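Local coordinates for AT-less polyketide synthase (Streptomyces platensis subsp. rosaceus, PDB 4TKT), which probably catalyses decarboxylative Claisen condensation as a ketosynthase domain of the isomigrastatin polyketide synthase, extending the growing acyl chain, at residues R50-R55 / Y63-G68; Y111-L116 / S170-A175. All blocks are in the same frame, centred on the assembly; numbering follows the deposited sequence.

In the fold
Interaction 1 (50-55 with 63-68) and interaction 2 (111-116 with 170-175) lie on opposite sides of the chain's centre, about 42 Å apart between centres, and share no element of structure. Interaction 1 is the more peripheral: a local turn-back of an irregular loop onto the run into strand 66-67, made of a tyrosine ring, a lysine shaft and backbone carbonyls. Interaction 2 is nearer the centre and joins residues more than fifty positions apart, the start of helix 113-121 and the end of helix 163-173. Both are partly buried, and neither has a hydrogen bond across its segments. In each a long basic side chain lends its carbons to apolar contact.

Interaction 1. Residues R50-R55 / Y63-G68; sequences RYYDAR and YSKWGG
The aliphatic shaft of Lys-65 runs obliquely over one face of the Tyr-52 ring, and this CH-pi contact carries the apolar part. Lys-65 CD lies 4.0 Å from the ring centroid, while CB and CG come against ring atoms CD1 and CE1. Tyr-52 CG stands anti to N (chi1 -180°), bringing the ring against the extended lysine chain. Lys-65 NZ gives at most a weak cation-pi attraction and a long, weak ion pair with Glu-40. Replacing Tyr-52 with an alanine would probably strip the lysine methylenes of one aromatic wall, leaving CG packed over the Trp-66 ring.

Backbone carbonyls supply the rest. Tyr-63 O comes obliquely to Tyr-52 CE1 at 3.6 Å, and Ser-64 O lies at the ring edge. Asp-53 O approaches Tyr-63 CA at 3.1 Å in a CA-H...O contact, and Ala-54 O sits 3.6 Å from Tyr-63 CB. Asp-53 OD1 accepts from Arg-55 N at 3.0 Å, closing an Asx turn. The Tyr-63 ring turns from the loop, its OH hydrogen-bonded to Ala-231 O.

In this thiolase-type fold, loop 50-55 runs beside the approach to strand 66-67, antiparallel partner of 39-40, and Tyr-51 and Ser-64 touch helix 220-227.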
ATOM      1  N   ARG A  50     -28.235  16.787  -5.090  1.00 43.96           N
ATOM      2  CA  ARG A  50     -28.918  16.505  -6.343  1.00 49.96           C
ATOM      3  C   ARG A  50     -29.313  15.033  -6.422  1.00 52.84           C
ATOM      4  O   ARG A  50     -30.256  14.671  -7.125  1.00 55.32           O
ATOM      5  CB  ARG A  50     -28.035  16.875  -7.540  1.00 59.26           C
ATOM      6  CG  ARG A  50     -28.697  16.621  -8.887  1.00 72.13           C
ATOM      7  CD  ARG A  50     -27.735  16.784 -10.049  1.00 83.45           C
ATOM      8  NE  ARG A  50     -28.292  16.222 -11.278  1.00 89.33           N
ATOM      9  CZ  ARG A  50     -27.684  16.255 -12.461  1.00 89.12           C
ATOM     10  NH1 ARG A  50     -26.496  16.829 -12.585  1.00 88.97           N
ATOM     11  NH2 ARG A  50     -28.270  15.714 -13.522  1.00 87.27           N
ATOM     12  N   TYR A  51     -28.599  14.187  -5.684  1.00 50.18           N
ATOM     13  CA  TYR A  51     -28.790  12.747  -5.797  1.00 44.53           C
ATOM     14  C   TYR A  51     -29.327  12.083  -4.532  1.00 45.62           C
ATOM     15  O   TYR A  51     -29.884  10.990  -4.600  1.00 48.12           O
ATOM     16  CB  TYR A  51     -27.474  12.074  -6.185  1.00 35.22           C
ATOM     17  CG  TYR A  51     -26.793  12.711  -7.367  1.00 35.05           C
ATOM     18  CD1 TYR A  51     -27.238  12.475  -8.659  1.00 38.46           C
ATOM     19  CD2 TYR A  51     -25.696  13.543  -7.192  1.00 35.08           C
ATOM     20  CE1 TYR A  51     -26.613  13.056  -9.746  1.00 40.82           C
ATOM     21  CE2 TYR A  51     -25.065  14.126  -8.270  1.00 44.69           C
ATOM     22  CZ  TYR A  51     -25.528  13.880  -9.546  1.00 43.65           C
ATOM     23  OH  TYR A  51     -24.902  14.461 -10.624  1.00 49.87           O
ATOM     24  N   TYR A  52     -29.157  12.719  -3.380  1.00 38.70           N
ATOM     25  CA  TYR A  52     -29.524  12.061  -2.131  1.00 41.39           C
ATOM     26  C   TYR A  52     -31.033  11.993  -1.915  1.00 46.40           C
ATOM     27  O   TYR A  52     -31.756  12.956  -2.165  1.00 53.58           O
ATOM     28  CB  TYR A  52     -28.873  12.752  -0.932  1.00 39.65           C
ATOM     29  CG  TYR A  52     -29.224  12.091   0.383  1.00 40.06           C
ATOM     30  CD1 TYR A  52     -28.615  10.903   0.770  1.00 38.37           C
ATOM     31  CD2 TYR A  52     -30.176  12.644   1.229  1.00 42.35           C
ATOM     32  CE1 TYR A  52     -28.940  10.290   1.968  1.00 40.49           C
ATOM     33  CE2 TYR A  52     -30.507  12.038   2.427  1.00 42.92           C
ATOM     34  CZ  TYR A  52     -29.887  10.864   2.792  1.00 41.21           C
ATOM     35  OH  TYR A  52     -30.219  10.263   3.984  1.00 46.45           O
ATOM     36  N   ASP A  53     -31.485  10.834  -1.449  1.00 40.15           N
ATOM     37  CA  ASP A  53     -32.868  10.618  -1.040  1.00 41.86           C
ATOM     38  C   ASP A  53     -32.895   9.399  -0.126  1.00 48.22           C
ATOM     39  O   ASP A  53     -32.495   8.309  -0.530  1.00 39.37           O
ATOM     40  CB  ASP A  53     -33.780  10.417  -2.253  1.00 42.18           C
ATOM     41  CG  ASP A  53     -35.260  10.489  -1.897  1.00 58.06           C
ATOM     42  OD1 ASP A  53     -35.661   9.941  -0.848  1.00 59.29           O
ATOM     43  OD2 ASP A  53     -36.026  11.098  -2.673  1.00 58.84           O
ATOM     44  N   ALA A  54     -33.369   9.586   1.103  1.00 47.57           N
ATOM     45  CA  ALA A  54     -33.315   8.532   2.114  1.00 45.19           C
ATOM     46  C   ALA A  54     -34.162   7.312   1.750  1.00 45.20           C
ATOM     47  O   ALA A  54     -33.927   6.215   2.257  1.00 46.64           O
ATOM     48  CB  ALA A  54     -33.745   9.081   3.462  1.00 44.65           C
ATOM     49  N   ARG A  55     -35.141   7.503   0.874  1.00 43.03           N
ATOM     50  CA  ARG A  55     -35.998   6.404   0.443  1.00 42.98           C
ATOM     51  C   ARG A  55     -35.267   5.470  -0.522  1.00 46.34           C
ATOM     52  O   ARG A  55     -34.844   5.882  -1.602  1.00 39.68           O
ATOM     53  CB  ARG A  55     -37.271   6.948  -0.210  1.00 44.86           C
ATOM     54  CG  ARG A  55     -38.268   5.874  -0.606  1.00 61.04           C
ATOM     55  CD  ARG A  55     -39.504   6.469  -1.265  1.00 68.06           C
ATOM     56  NE  ARG A  55     -40.244   7.354  -0.369  1.00 69.28           N
ATOM     57  CZ  ARG A  55     -41.195   6.947   0.464  1.00 66.11           C
ATOM     58  NH1 ARG A  55     -41.524   5.664   0.523  1.00 63.12           N
ATOM     59  NH2 ARG A  55     -41.816   7.822   1.243  1.00 68.31           N
ATOM     60  N   TYR A  63     -29.610   6.536  -1.495  1.00 38.44           N
ATOM     61  CA  TYR A  63     -29.884   6.696  -0.072  1.00 38.28           C
ATOM     62  C   TYR A  63     -28.601   6.658   0.750  1.00 38.45           C
ATOM     63  O   TYR A  63     -28.632   6.753   1.977  1.00 40.80           O
ATOM     64  CB  TYR A  63     -30.863   5.622   0.410  1.00 35.84           C
ATOM     65  CG  TYR A  63     -30.382   4.209   0.193  1.00 34.20           C
ATOM     66  CD1 TYR A  63     -30.533   3.583  -1.038  1.00 37.92           C
ATOM     67  CD2 TYR A  63     -29.781   3.499   1.221  1.00 33.87           C
ATOM     68  CE1 TYR A  63     -30.090   2.291  -1.240  1.00 39.44           C
ATOM     69  CE2 TYR A  63     -29.336   2.211   1.030  1.00 39.18           C
ATOM     70  CZ  TYR A  63     -29.493   1.609  -0.201  1.00 39.96           C
ATOM     71  OH  TYR A  63     -29.047   0.321  -0.386  1.00 39.73           O
ATOM     72  N   SER A  64     -27.472   6.524   0.063  1.00 35.42           N
ATOM     73  CA  SER A  64     -26.170   6.574   0.715  1.00 36.18           C
ATOM     74  C   SER A  64     -25.515   7.926   0.484  1.00 36.05           C
ATOM     75  O   SER A  64     -25.546   8.457  -0.627  1.00 39.44           O
ATOM     76  CB  SER A  64     -25.260   5.459   0.199  1.00 37.14           C
ATOM     77  OG  SER A  64     -23.955   5.585   0.735  1.00 40.24           O
ATOM     78  N   LYS A  65     -24.922   8.484   1.535  1.00 36.87           N
ATOM     79  CA  LYS A  65     -24.220   9.756   1.422  1.00 36.85           C
ATOM     80  C   LYS A  65     -22.903   9.725   2.189  1.00 34.71           C
ATOM     81  O   LYS A  65     -22.364  10.765   2.565  1.00 36.46           O
ATOM     82  CB  LYS A  65     -25.098  10.901   1.929  1.00 36.62           C
ATOM     83  CG  LYS A  65     -25.514  10.775   3.382  1.00 37.55           C
ATOM     84  CD  LYS A  65     -26.264  12.016   3.839  1.00 40.72           C
ATOM     85  CE  LYS A  65     -26.560  11.975   5.328  1.00 51.19           C
ATOM     86  NZ  LYS A  65     -27.158  13.255   5.805  1.00 61.42           N
ATOM     87  N   TRP A  66     -22.385   8.521   2.411  1.00 34.34           N
ATOM     88  CA  TRP A  66     -21.159   8.344   3.178  1.00 32.29           C
ATOM     89  C   TRP A  66     -20.076   7.646   2.365  1.00 33.61           C
ATOM     90  O   TRP A  66     -20.353   7.051   1.322  1.00 33.66           O
ATOM     91  CB  TRP A  66     -21.444   7.549   4.452  1.00 37.63           C
ATOM     92  CG  TRP A  66     -22.517   8.148   5.299  1.00 39.21           C
ATOM     93  CD1 TRP A  66     -22.361   9.080   6.282  1.00 36.35           C
ATOM     94  CD2 TRP A  66     -23.919   7.857   5.240  1.00 38.79           C
ATOM     95  NE1 TRP A  66     -23.577   9.388   6.840  1.00 37.95           N
ATOM     96  CE2 TRP A  66     -24.550   8.650   6.219  1.00 42.54           C
ATOM     97  CE3 TRP A  66     -24.700   7.004   4.455  1.00 37.41           C
ATOM     98  CZ2 TRP A  66     -25.927   8.614   6.434  1.00 41.13           C
ATOM     99  CZ3 TRP A  66     -26.068   6.967   4.673  1.00 41.80           C
ATOM    100  CH2 TRP A  66     -26.667   7.770   5.652  1.00 39.92           C
ATOM    101  N   GLY A  67     -18.842   7.717   2.853  1.00 31.79           N
ATOM    102  CA  GLY A  67     -17.734   7.032   2.215  1.00 28.94           C
ATOM    103  C   GLY A  67     -16.414   7.219   2.937  1.00 33.50           C
ATOM    104  O   GLY A  67     -16.263   8.124   3.755  1.00 30.26           O
ATOM    105  N   GLY A  68     -15.459   6.344   2.640  1.00 38.53           N
ATOM    106  CA  GLY A  68     -14.100   6.506   3.121  1.00 28.26           C
ATOM    107  C   GLY A  68     -13.323   7.240   2.051  1.00 29.21           C
ATOM    108  O   GLY A  68     -13.067   6.693   0.978  1.00 35.01           O
TER

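Interaction 2. Residues Y111-L116 / S170-A175; sequences YSRGAL and SYFLDA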
ATOM      1  N   TYR A 111      15.163   1.183  -2.101  1.00 36.50           N
ATOM      2  CA  TYR A 111      15.690   0.969  -3.441  1.00 36.72           C
ATOM      3  C   TYR A 111      15.461   2.165  -4.347  1.00 38.06           C
ATOM      4  O   TYR A 111      14.365   2.721  -4.394  1.00 41.53           O
ATOM      5  CB  TYR A 111      15.054  -0.266  -4.078  1.00 33.35           C
ATOM      6  CG  TYR A 111      15.709  -1.569  -3.695  1.00 34.40           C
ATOM      7  CD1 TYR A 111      16.856  -2.006  -4.345  1.00 35.38           C
ATOM      8  CD2 TYR A 111      15.178  -2.367  -2.692  1.00 34.53           C
ATOM      9  CE1 TYR A 111      17.457  -3.198  -4.001  1.00 36.46           C
ATOM     10  CE2 TYR A 111      15.772  -3.561  -2.340  1.00 35.60           C
ATOM     11  CZ  TYR A 111      16.912  -3.972  -2.998  1.00 38.16           C
ATOM     12  OH  TYR A 111      17.507  -5.161  -2.651  1.00 38.22           O
ATOM     13  N   SER A 112      16.502   2.560  -5.066  1.00 39.26           N
ATOM     14  CA  SER A 112      16.332   3.472  -6.183  1.00 34.08           C
ATOM     15  C   SER A 112      15.915   2.646  -7.392  1.00 37.46           C
ATOM     16  O   SER A 112      16.017   1.419  -7.368  1.00 35.81           O
ATOM     17  CB  SER A 112      17.617   4.246  -6.468  1.00 35.00           C
ATOM     18  OG  SER A 112      18.656   3.371  -6.871  1.00 39.60           O
ATOM     19  N   ARG A 113      15.439   3.313  -8.438  1.00 43.29           N
ATOM     20  CA  ARG A 113      15.044   2.634  -9.668  1.00 31.01           C
ATOM     21  C   ARG A 113      16.173   1.766 -10.218  1.00 32.08           C
ATOM     22  O   ARG A 113      15.981   0.579 -10.481  1.00 33.39           O
ATOM     23  CB  ARG A 113      14.609   3.651 -10.723  1.00 30.36           C
ATOM     24  CG  ARG A 113      13.112   3.886 -10.781  1.00 38.52           C
ATOM     25  CD  ARG A 113      12.786   5.361 -10.677  1.00 41.50           C
ATOM     26  NE  ARG A 113      13.615   6.165 -11.565  1.00 42.11           N
ATOM     27  CZ  ARG A 113      13.767   7.479 -11.447  1.00 53.15           C
ATOM     28  NH1 ARG A 113      13.143   8.132 -10.475  1.00 52.54           N
ATOM     29  NH2 ARG A 113      14.546   8.139 -12.294  1.00 60.21           N
ATOM     30  N   GLY A 114      17.350   2.362 -10.377  1.00 33.34           N
ATOM     31  CA  GLY A 114      18.495   1.662 -10.930  1.00 34.58           C
ATOM     32  C   GLY A 114      18.941   0.488 -10.085  1.00 47.04           C
ATOM     33  O   GLY A 114      19.248  -0.584 -10.606  1.00 51.68           O
ATOM     34  N   ALA A 115      18.973   0.691  -8.773  1.00 35.73           N
ATOM     35  CA  ALA A 115      19.398  -0.352  -7.852  1.00 36.65           C
ATOM     36  C   ALA A 115      18.428  -1.527  -7.885  1.00 44.23           C
ATOM     37  O   ALA A 115      18.843  -2.686  -7.889  1.00 54.04           O
ATOM     38  CB  ALA A 115      19.517   0.200  -6.441  1.00 37.29           C
ATOM     39  N   LEU A 116      17.136  -1.218  -7.914  1.00 38.05           N
ATOM     40  CA  LEU A 116      16.109  -2.252  -7.935  1.00 33.02           C
ATOM     41  C   LEU A 116      16.216  -3.110  -9.192  1.00 37.79           C
ATOM     42  O   LEU A 116      16.116  -4.333  -9.120  1.00 34.09           O
ATOM     43  CB  LEU A 116      14.715  -1.632  -7.835  1.00 31.47           C
ATOM     44  CG  LEU A 116      13.557  -2.626  -7.722  1.00 32.39           C
ATOM     45  CD1 LEU A 116      13.772  -3.566  -6.550  1.00 33.45           C
ATOM     46  CD2 LEU A 116      12.231  -1.895  -7.585  1.00 34.69           C
ATOM     47  N   SER A 170       5.392   1.060 -14.989  1.00 22.82           N
ATOM     48  CA  SER A 170       6.439   0.332 -15.702  1.00 25.25           C
ATOM     49  C   SER A 170       7.287   1.276 -16.543  1.00 27.45           C
ATOM     50  O   SER A 170       8.513   1.174 -16.565  1.00 26.13           O
ATOM     51  CB  SER A 170       5.832  -0.752 -16.592  1.00 20.84           C
ATOM     52  OG  SER A 170       5.108  -1.694 -15.824  1.00 23.32           O
ATOM     53  N   TYR A 171       6.619   2.192 -17.235  1.00 24.21           N
ATOM     54  CA  TYR A 171       7.300   3.184 -18.055  1.00 20.98           C
ATOM     55  C   TYR A 171       8.205   4.063 -17.194  1.00 30.10           C
ATOM     56  O   TYR A 171       9.370   4.289 -17.526  1.00 33.22           O
ATOM     57  CB  TYR A 171       6.281   4.041 -18.808  1.00 20.66           C
ATOM     58  CG  TYR A 171       6.902   5.101 -19.688  1.00 24.36           C
ATOM     59  CD1 TYR A 171       7.473   4.768 -20.909  1.00 22.45           C
ATOM     60  CD2 TYR A 171       6.917   6.433 -19.300  1.00 24.62           C
ATOM     61  CE1 TYR A 171       8.044   5.731 -21.718  1.00 29.79           C
ATOM     62  CE2 TYR A 171       7.484   7.406 -20.103  1.00 26.50           C
ATOM     63  CZ  TYR A 171       8.046   7.047 -21.311  1.00 32.78           C
ATOM     64  OH  TYR A 171       8.613   8.005 -22.118  1.00 37.53           O
ATOM     65  N   PHE A 172       7.665   4.539 -16.078  1.00 26.88           N
ATOM     66  CA  PHE A 172       8.400   5.424 -15.185  1.00 21.18           C
ATOM     67  C   PHE A 172       9.594   4.730 -14.539  1.00 26.63           C
ATOM     68  O   PHE A 172      10.673   5.311 -14.428  1.00 29.96           O
ATOM     69  CB  PHE A 172       7.469   5.968 -14.102  1.00 24.23           C
ATOM     70  CG  PHE A 172       8.187   6.667 -12.988  1.00 29.77           C
ATOM     71  CD1 PHE A 172       8.787   7.897 -13.198  1.00 28.71           C
ATOM     72  CD2 PHE A 172       8.265   6.093 -11.730  1.00 32.53           C
ATOM     73  CE1 PHE A 172       9.454   8.544 -12.174  1.00 33.02           C
ATOM     74  CE2 PHE A 172       8.928   6.735 -10.700  1.00 36.18           C
ATOM     75  CZ  PHE A 172       9.523   7.962 -10.921  1.00 35.43           C
ATOM     76  N   LEU A 173       9.389   3.488 -14.113  1.00 24.38           N
ATOM     77  CA  LEU A 173      10.426   2.718 -13.436  1.00 29.14           C
ATOM     78  C   LEU A 173      11.455   2.150 -14.401  1.00 34.13           C
ATOM     79  O   LEU A 173      12.449   1.563 -13.972  1.00 29.65           O
ATOM     80  CB  LEU A 173       9.805   1.565 -12.646  1.00 28.99           C
ATOM     81  CG  LEU A 173       8.922   1.891 -11.445  1.00 30.18           C
ATOM     82  CD1 LEU A 173       8.432   0.605 -10.803  1.00 25.88           C
ATOM     83  CD2 LEU A 173       9.695   2.730 -10.449  1.00 27.52           C
ATOM     84  N   ASP A 174      11.205   2.322 -15.698  1.00 28.25           N
ATOM     85  CA  ASP A 174      11.958   1.622 -16.733  1.00 23.34           C
ATOM     86  C   ASP A 174      11.958   0.126 -16.424  1.00 27.64           C
ATOM     87  O   ASP A 174      13.000  -0.528 -16.447  1.00 31.91           O
ATOM     88  CB  ASP A 174      13.387   2.161 -16.841  1.00 27.09           C
ATOM     89  CG  ASP A 174      14.104   1.672 -18.087  1.00 43.86           C
ATOM     90  OD1 ASP A 174      13.422   1.209 -19.027  1.00 45.68           O
ATOM     91  OD2 ASP A 174      15.350   1.752 -18.127  1.00 51.77           O
ATOM     92  N   ALA A 175      10.778  -0.401 -16.115  1.00 24.50           N
ATOM     93  CA  ALA A 175      10.623  -1.814 -15.788  1.00 23.70           C
ATOM     94  C   ALA A 175      10.403  -2.642 -17.048  1.00 26.59           C
ATOM     95  O   ALA A 175       9.700  -2.215 -17.964  1.00 34.47           O
ATOM     96  CB  ALA A 175       9.472  -2.008 -14.819  1.00 22.71           C
TER
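Phe-172 is the first residue of segment 170-175 to meet the other side, and it meets Arg-113. With CG anti to the backbone N (chi1 169°), the phenyl ring reaches out to the arginine, whose side chain crosses it at about a right angle. Ring atom CZ lies 3.7 Å from Arg-113 NH1, and CE1 sits over one face of the guanidinium. The two planes are 55° apart, too steeply inclined for a parallel stack. Nearer the arginine's backbone, Phe-172 CE2 approaches Arg-113 CD at 4.1 Å, so the ring meets both the methylene and the charged end. Bends at chi2 and chi3 turn the arginine along this path.

Leu-173 follows with a purely apolar contact. Its CD2 methyl touches Arg-113 CG at 3.6 Å and also approaches CD, so the leucine takes the root of the arginine chain and the phenylalanine its outer part. Leu-173 O accepts a hydrogen bond from Arg-117 NH1, a second tie to the same helix.

At Asp-174 the chain leaves the helix with positive phi in a Schellman motif, in which Ala-175 N bonds back to Ser-170 O at 2.8 Å.

Here the C-terminal end of helix 163-173 lies beside the first turn of helix 113-121, where Ser-112 is the N-cap and its OG accepts a weak bond from Ala-115 N. Helix 93-109 flanks both through Leu-99 and Leu-106, and Leu-116 and Ala-175 both touch Ile-131 of strand 129-136 in the large mixed sheet of the thiolase-type fold.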